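Local coordinates for Rd1NTF2_05_I64F_A80G_T94P_D101K_L106W (Synthetic construct, PDB 6W3F), which is a de novo designed NTF2-like protein, apparently from work on diverse pocket shapes, with no known natural function, at residues D28-N33 with W107-M112; G81-V86 with V94-V99. All blocks are in the same frame, centred on the assembly; numbering follows the deposited sequence.

Contact 1: residues D28-N33 with W107-M112; sequences DQMDPN and WLIERM
Leu108 and Ile109 both bring side-chain carbons to Gln29 O. Leu108 has its CG anti to its own carbonyl carbon and beside the backbone N (chi1 -66°). Leu108 CD2 lies 3.6 Å from Gln29 O and also touches Asp28 O. Ile109 CG1 comes to 3.5 Å from Gln29 O. Ile109 CD1 extends to Met30 CG in a looser apolar contact. Met30 and Ile109 point to the same face of the sheet, where helix 46-56 packs on Met30 through Leu53 and helix 6-20 packs on Ile109 through Leu14.

Two backbone bonds straddle Met30. Ile109 N donates to Gln29 O at 2.9 Å. Asp31 N donates to Ile109 O, also at 2.9 Å. Leu108 CA adds a C-H...O contact to Gln29 O. This is a single parallel bridge, Met30 with Ile109, between the short strand 30-31 and strand 106-114 of the curved NTF2-like sheet. Opposite Val99, Glu110 and Arg111 form a classic beta bulge.

Asp31 CB sits against Ile109 O at 3.3 Å. Asp31 CG is anti to the backbone N (chi1 -168°), which puts it beside its own carbonyl carbon, on the side of the chain that leads to Asn33 N. Asp31 OD2 accepts from Asn33 N at 2.9 Å on its anti side, an Asx turn where the chain rounds a corner. Asp31 OD1 stays 5.0 Å from Glu110 OE2, so the two acids would probably repel mildly.

The bent side chain of Gln29 brings OE1 near Trp107 O. Water 1 donates to Trp107 O at 2.7 Å; its link to Gln29 OE1 is too short and remains doubtful. The indole of Trp107 leads away to Ile10 of helix 6-20. Asp28 OD2 makes a salt bridge with Lys106 NZ.

Contact 2: residues G81-V86 with V94-V99; sequences GEVRIV and VPLEMV
Gly81 and Leu96 form a hydrogen-bonded antiparallel pair, and Val83 and Val94 form the next one. Gly81 N donates to Leu96 O and Leu96 N to Gly81 O, both at 2.8 Å. Val83 N gives to Val94 O and Val94 N gives to Val83 O, both at 2.9 Å. Between them Glu82 and Pro95 make the non-hydrogen-bonded pair. Pro95 has no N-H to give, and this place asks for none across the pair. Pro95 CA offers a C-H...O contact to Gly81 O at 3.4 Å.

The apolar contact is one diagonal pair. Val83 CG2 meets both CB and CD2 of Leu96 at 3.5 Å. The two side chains cross obliquely. Gly81 has no side chain on this face beside Leu96.

Charge plays little part between the segments. Glu82 and Pro95 point to the same face of the sheet, and Glu82 has a long, weak ion pair with Arg93.

The segments belong to the hairpin of strands 76-87 and 90-103. The axes of the two short segments run at 127°, well short of antiparallel, consistent with a strongly twisted hairpin. Phe65 of strand 62-73 touches both Val83 and Leu96, while strand 106-114 brings Tyr114 to Val94 and Met112 to Leu96.

In the fold
The centres of contact 1 and contact 2 lie about 17 Å apart, on opposite sides of the chain's centre. Along the chain contact 2 is nested within the loop that contact 1 closes: 28-33 comes first, then 81-86, 94-99 and 107-112. Strands 90-103 and 106-114 are sequence neighbours and adjacent in the same sheet, which links the two contacts directly. Probable hydrogen bonds from Val99 to both residues of the bulge make the join, and Met112 packs on Met98. Contact 1 ties the short strand 30-31, which follows helix 23-28, to the sheet, whereas contact 2 joins two long strands. Together they fit the helix-backed, curved sheet of an NTF2-like fold.

Contact 1: residues D28-N33 with W107-M112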
loop_
_atom_site.group_PDB
_atom_site.type_symbol
_atom_site.label_atom_id
_atom_site.label_comp_id
_atom_site.label_asym_id
_atom_site.label_seq_id
_atom_site.Cartn_x
_atom_site.Cartn_y
_atom_site.Cartn_z
ATOM N N ASP A 28 6.569 -4.449 8.650
ATOM C CA ASP A 28 7.061 -3.270 9.348
ATOM C C ASP A 28 6.337 -2.003 8.935
ATOM O O ASP A 28 6.386 -1.009 9.663
ATOM C CB ASP A 28 8.562 -3.120 9.073
ATOM C CG ASP A 28 9.162 -1.872 9.710
ATOM O OD1 ASP A 28 9.487 -1.911 10.921
ATOM O OD2 ASP A 28 9.317 -0.852 8.997
ATOM N N GLN A 29 5.684 -2.005 7.779
ATOM C CA GLN A 29 4.988 -0.824 7.311
ATOM C C GLN A 29 3.551 -0.757 7.785
ATOM O O GLN A 29 2.892 0.260 7.538
ATOM C CB GLN A 29 5.046 -0.805 5.781
ATOM C CG GLN A 29 6.440 -0.785 5.203
ATOM C CD GLN A 29 7.259 0.406 5.648
ATOM O OE1 GLN A 29 6.746 1.517 5.759
ATOM N NE2 GLN A 29 8.535 0.182 5.927
ATOM N N MET A 30 3.064 -1.800 8.463
ATOM C CA MET A 30 1.654 -1.946 8.786
ATOM C C MET A 30 1.336 -1.667 10.243
ATOM O O MET A 30 2.101 -2.035 11.143
ATOM C CB MET A 30 1.203 -3.368 8.446
ATOM C CG MET A 30 1.164 -3.615 6.933
ATOM S SD MET A 30 0.893 -5.305 6.617
ATOM C CE MET A 30 0.475 -5.202 4.861
ATOM N N ASP A 31 0.178 -1.051 10.476
ATOM C CA ASP A 31 -0.387 -1.012 11.818
ATOM C C ASP A 31 -0.609 -2.447 12.301
ATOM O O ASP A 31 -0.868 -3.343 11.487
ATOM C CB ASP A 31 -1.711 -0.253 11.817
ATOM C CG ASP A 31 -2.205 0.071 13.206
ATOM O OD1 ASP A 31 -1.827 1.131 13.728
ATOM O OD2 ASP A 31 -3.016 -0.690 13.767
ATOM N N PRO A 32 -0.498 -2.708 13.618
ATOM C CA PRO A 32 -0.786 -4.071 14.089
ATOM C C PRO A 32 -2.188 -4.524 13.746
ATOM O O PRO A 32 -2.405 -5.717 13.487
ATOM C CB PRO A 32 -0.569 -3.990 15.626
ATOM C CG PRO A 32 0.342 -2.863 15.832
ATOM C CD PRO A 32 0.056 -1.861 14.701
ATOM N N ASN A 33 -3.157 -3.612 13.728
ATOM C CA ASN A 33 -4.532 -3.947 13.379
ATOM C C ASN A 33 -4.908 -3.486 11.971
ATOM O O ASN A 33 -6.072 -3.172 11.733
ATOM C CB ASN A 33 -5.481 -3.340 14.403
ATOM C CG ASN A 33 -5.454 -4.095 15.718
ATOM O OD1 ASN A 33 -5.472 -5.305 15.729
ATOM N ND2 ASN A 33 -5.365 -3.377 16.817
ATOM N N TRP A 107 5.131 6.352 9.265
ATOM C CA TRP A 107 3.813 6.124 8.705
ATOM C C TRP A 107 3.525 4.636 8.670
ATOM O O TRP A 107 4.354 3.838 8.211
ATOM C CB TRP A 107 3.746 6.711 7.310
ATOM C CG TRP A 107 3.798 8.193 7.268
ATOM C CD1 TRP A 107 4.894 8.965 7.010
ATOM C CD2 TRP A 107 2.718 9.090 7.509
ATOM N NE1 TRP A 107 4.554 10.298 7.059
ATOM C CE2 TRP A 107 3.220 10.401 7.350
ATOM C CE3 TRP A 107 1.369 8.916 7.833
ATOM C CZ2 TRP A 107 2.421 11.530 7.515
ATOM C CZ3 TRP A 107 0.571 10.036 7.974
ATOM C CH2 TRP A 107 1.105 11.331 7.820
ATOM N N LEU A 108 2.345 4.267 9.155
ATOM C CA LEU A 108 1.897 2.883 9.169
ATOM C C LEU A 108 0.554 2.779 8.461
ATOM O O LEU A 108 -0.302 3.658 8.595
ATOM C CB LEU A 108 1.765 2.365 10.594
ATOM C CG LEU A 108 3.060 2.228 11.413
ATOM C CD1 LEU A 108 2.623 1.893 12.815
ATOM C CD2 LEU A 108 3.981 1.183 10.835
ATOM N N ILE A 109 0.361 1.698 7.711
ATOM C CA ILE A 109 -0.874 1.506 6.969
ATOM C C ILE A 109 -1.951 1.020 7.921
ATOM O O ILE A 109 -1.789 -0.034 8.559
ATOM C CB ILE A 109 -0.692 0.502 5.826
ATOM C CG1 ILE A 109 0.543 0.836 4.985
ATOM C CG2 ILE A 109 -1.933 0.489 4.941
ATOM C CD1 ILE A 109 0.982 -0.336 4.110
ATOM N N GLU A 110 -3.037 1.797 8.033
ATOM C CA GLU A 110 -4.173 1.374 8.844
ATOM C C GLU A 110 -5.208 0.606 8.031
ATOM O O GLU A 110 -5.809 -0.356 8.522
ATOM C CB GLU A 110 -4.893 2.564 9.491
ATOM C CG GLU A 110 -4.223 3.257 10.582
ATOM C CD GLU A 110 -5.130 4.292 11.223
ATOM O OE1 GLU A 110 -6.302 4.419 10.792
ATOM O OE2 GLU A 110 -4.675 4.973 12.149
ATOM N N ARG A 111 -5.473 1.058 6.794
ATOM C CA ARG A 111 -6.479 0.430 5.970
ATOM C C ARG A 111 -6.031 0.459 4.514
ATOM O O ARG A 111 -5.369 1.401 4.063
ATOM C CB ARG A 111 -7.844 1.126 6.085
ATOM C CG ARG A 111 -8.513 1.041 7.441
ATOM N N MET A 112 -6.401 -0.580 3.793
ATOM C CA MET A 112 -6.126 -0.670 2.366
ATOM C C MET A 112 -7.338 -1.300 1.714
ATOM O O MET A 112 -7.849 -2.314 2.199
ATOM C CB MET A 112 -4.879 -1.519 2.117
ATOM C CG MET A 112 -4.462 -1.610 0.684
ATOM S SD MET A 112 -3.136 -2.840 0.543
ATOM C CE MET A 112 -2.111 -2.318 1.928
HETATM O O HOH W 1 6.908 3.097 7.619
HETATM O O HOH W 2 3.747 2.815 5.686
#

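Contact 2: residues G81-V86 with V94-V99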
loop_
_atom_site.group_PDB
_atom_site.type_symbol
_atom_site.label_atom_id
_atom_site.label_comp_id
_atom_site.label_asym_id
_atom_site.label_seq_id
_atom_site.Cartn_x
_atom_site.Cartn_y
_atom_site.Cartn_z
ATOM N N GLY A 81 -6.130 6.200 -5.636
ATOM C CA GLY A 81 -5.453 6.237 -6.904
ATOM C C GLY A 81 -5.694 4.969 -7.677
ATOM O O GLY A 81 -6.523 4.133 -7.306
ATOM N N GLU A 82 -4.965 4.849 -8.773
ATOM C CA GLU A 82 -5.082 3.714 -9.664
ATOM C C GLU A 82 -3.794 2.907 -9.600
ATOM O O GLU A 82 -2.705 3.445 -9.822
ATOM C CB GLU A 82 -5.373 4.185 -11.082
ATOM C CG GLU A 82 -5.450 3.071 -12.065
ATOM C CD GLU A 82 -6.160 3.521 -13.324
ATOM O OE1 GLU A 82 -7.411 3.633 -13.306
ATOM O OE2 GLU A 82 -5.449 3.794 -14.303
ATOM N N VAL A 83 -3.930 1.628 -9.312
ATOM C CA VAL A 83 -2.830 0.693 -9.435
ATOM C C VAL A 83 -2.833 0.170 -10.860
ATOM O O VAL A 83 -3.869 -0.271 -11.363
ATOM C CB VAL A 83 -2.957 -0.454 -8.425
ATOM C CG1 VAL A 83 -1.844 -1.492 -8.665
ATOM C CG2 VAL A 83 -2.890 0.098 -7.022
ATOM N N ARG A 84 -1.680 0.213 -11.503
ATOM C CA ARG A 84 -1.501 -0.435 -12.793
ATOM C C ARG A 84 -0.662 -1.686 -12.596
ATOM O O ARG A 84 0.497 -1.588 -12.188
ATOM C CB ARG A 84 -0.832 0.483 -13.813
ATOM C CG ARG A 84 -0.493 -0.253 -15.106
ATOM C CD ARG A 84 -0.179 0.714 -16.238
ATOM N NE ARG A 84 1.045 1.468 -15.982
ATOM C CZ ARG A 84 1.538 2.384 -16.811
ATOM N NH1 ARG A 84 0.904 2.663 -17.940
ATOM N NH2 ARG A 84 2.659 3.026 -16.505
ATOM N N ILE A 85 -1.244 -2.843 -12.908
ATOM C CA ILE A 85 -0.577 -4.132 -12.838
ATOM C C ILE A 85 -0.355 -4.653 -14.251
ATOM O O ILE A 85 -1.263 -4.613 -15.078
ATOM C CB ILE A 85 -1.423 -5.155 -12.052
ATOM C CG1 ILE A 85 -1.677 -4.662 -10.632
ATOM C CG2 ILE A 85 -0.726 -6.501 -12.066
ATOM C CD1 ILE A 85 -0.448 -4.649 -9.760
ATOM N N VAL A 86 0.827 -5.194 -14.510
ATOM C CA VAL A 86 1.107 -5.877 -15.772
ATOM C C VAL A 86 1.434 -7.333 -15.468
ATOM O O VAL A 86 2.265 -7.621 -14.598
ATOM C CB VAL A 86 2.253 -5.191 -16.540
ATOM C CG1 VAL A 86 2.648 -5.977 -17.772
ATOM C CG2 VAL A 86 1.829 -3.790 -16.917
ATOM N N VAL A 94 -6.755 -0.871 -11.450
ATOM C CA VAL A 94 -7.661 -1.188 -10.349
ATOM C C VAL A 94 -7.586 -0.071 -9.317
ATOM O O VAL A 94 -6.477 0.328 -8.936
ATOM C CB VAL A 94 -7.286 -2.525 -9.686
ATOM C CG1 VAL A 94 -8.241 -2.834 -8.535
ATOM C CG2 VAL A 94 -7.275 -3.656 -10.696
ATOM N N PRO A 95 -8.718 0.441 -8.839
ATOM C CA PRO A 95 -8.675 1.500 -7.817
ATOM C C PRO A 95 -8.057 0.992 -6.518
ATOM O O PRO A 95 -8.240 -0.159 -6.134
ATOM C CB PRO A 95 -10.145 1.878 -7.624
ATOM C CG PRO A 95 -10.930 0.723 -8.180
ATOM C CD PRO A 95 -10.095 0.090 -9.245
ATOM N N LEU A 96 -7.313 1.872 -5.853
ATOM C CA LEU A 96 -6.730 1.562 -4.545
ATOM C C LEU A 96 -6.911 2.774 -3.643
ATOM O O LEU A 96 -6.672 3.906 -4.076
ATOM C CB LEU A 96 -5.248 1.197 -4.678
ATOM C CG LEU A 96 -4.454 1.085 -3.364
ATOM C CD1 LEU A 96 -4.998 -0.119 -2.634
ATOM C CD2 LEU A 96 -2.990 0.961 -3.620
ATOM N N GLU A 97 -7.348 2.536 -2.411
ATOM C CA GLU A 97 -7.411 3.552 -1.375
ATOM C C GLU A 97 -6.592 3.042 -0.180
ATOM O O GLU A 97 -6.678 1.865 0.175
ATOM C CB GLU A 97 -8.829 3.827 -0.929
ATOM C CG GLU A 97 -8.888 4.944 0.141
ATOM C CD GLU A 97 -10.274 5.163 0.756
ATOM O OE1 GLU A 97 -10.941 4.169 1.140
ATOM O OE2 GLU A 97 -10.683 6.341 0.870
ATOM N N MET A 98 -5.783 3.912 0.400
ATOM C CA MET A 98 -4.979 3.548 1.573
ATOM C C MET A 98 -5.062 4.666 2.596
ATOM O O MET A 98 -5.145 5.849 2.245
ATOM C CB MET A 98 -3.529 3.306 1.184
ATOM C CG MET A 98 -3.330 2.097 0.296
ATOM S SD MET A 98 -1.603 1.762 0.032
ATOM C CE MET A 98 -1.075 3.237 -0.813
ATOM N N VAL A 99 -5.078 4.284 3.869
ATOM C CA VAL A 99 -5.102 5.225 4.975
ATOM C C VAL A 99 -3.877 4.941 5.839
ATOM O O VAL A 99 -3.614 3.784 6.179
ATOM C CB VAL A 99 -6.399 5.093 5.793
ATOM C CG1 VAL A 99 -6.450 6.113 6.927
ATOM C CG2 VAL A 99 -7.608 5.240 4.882
#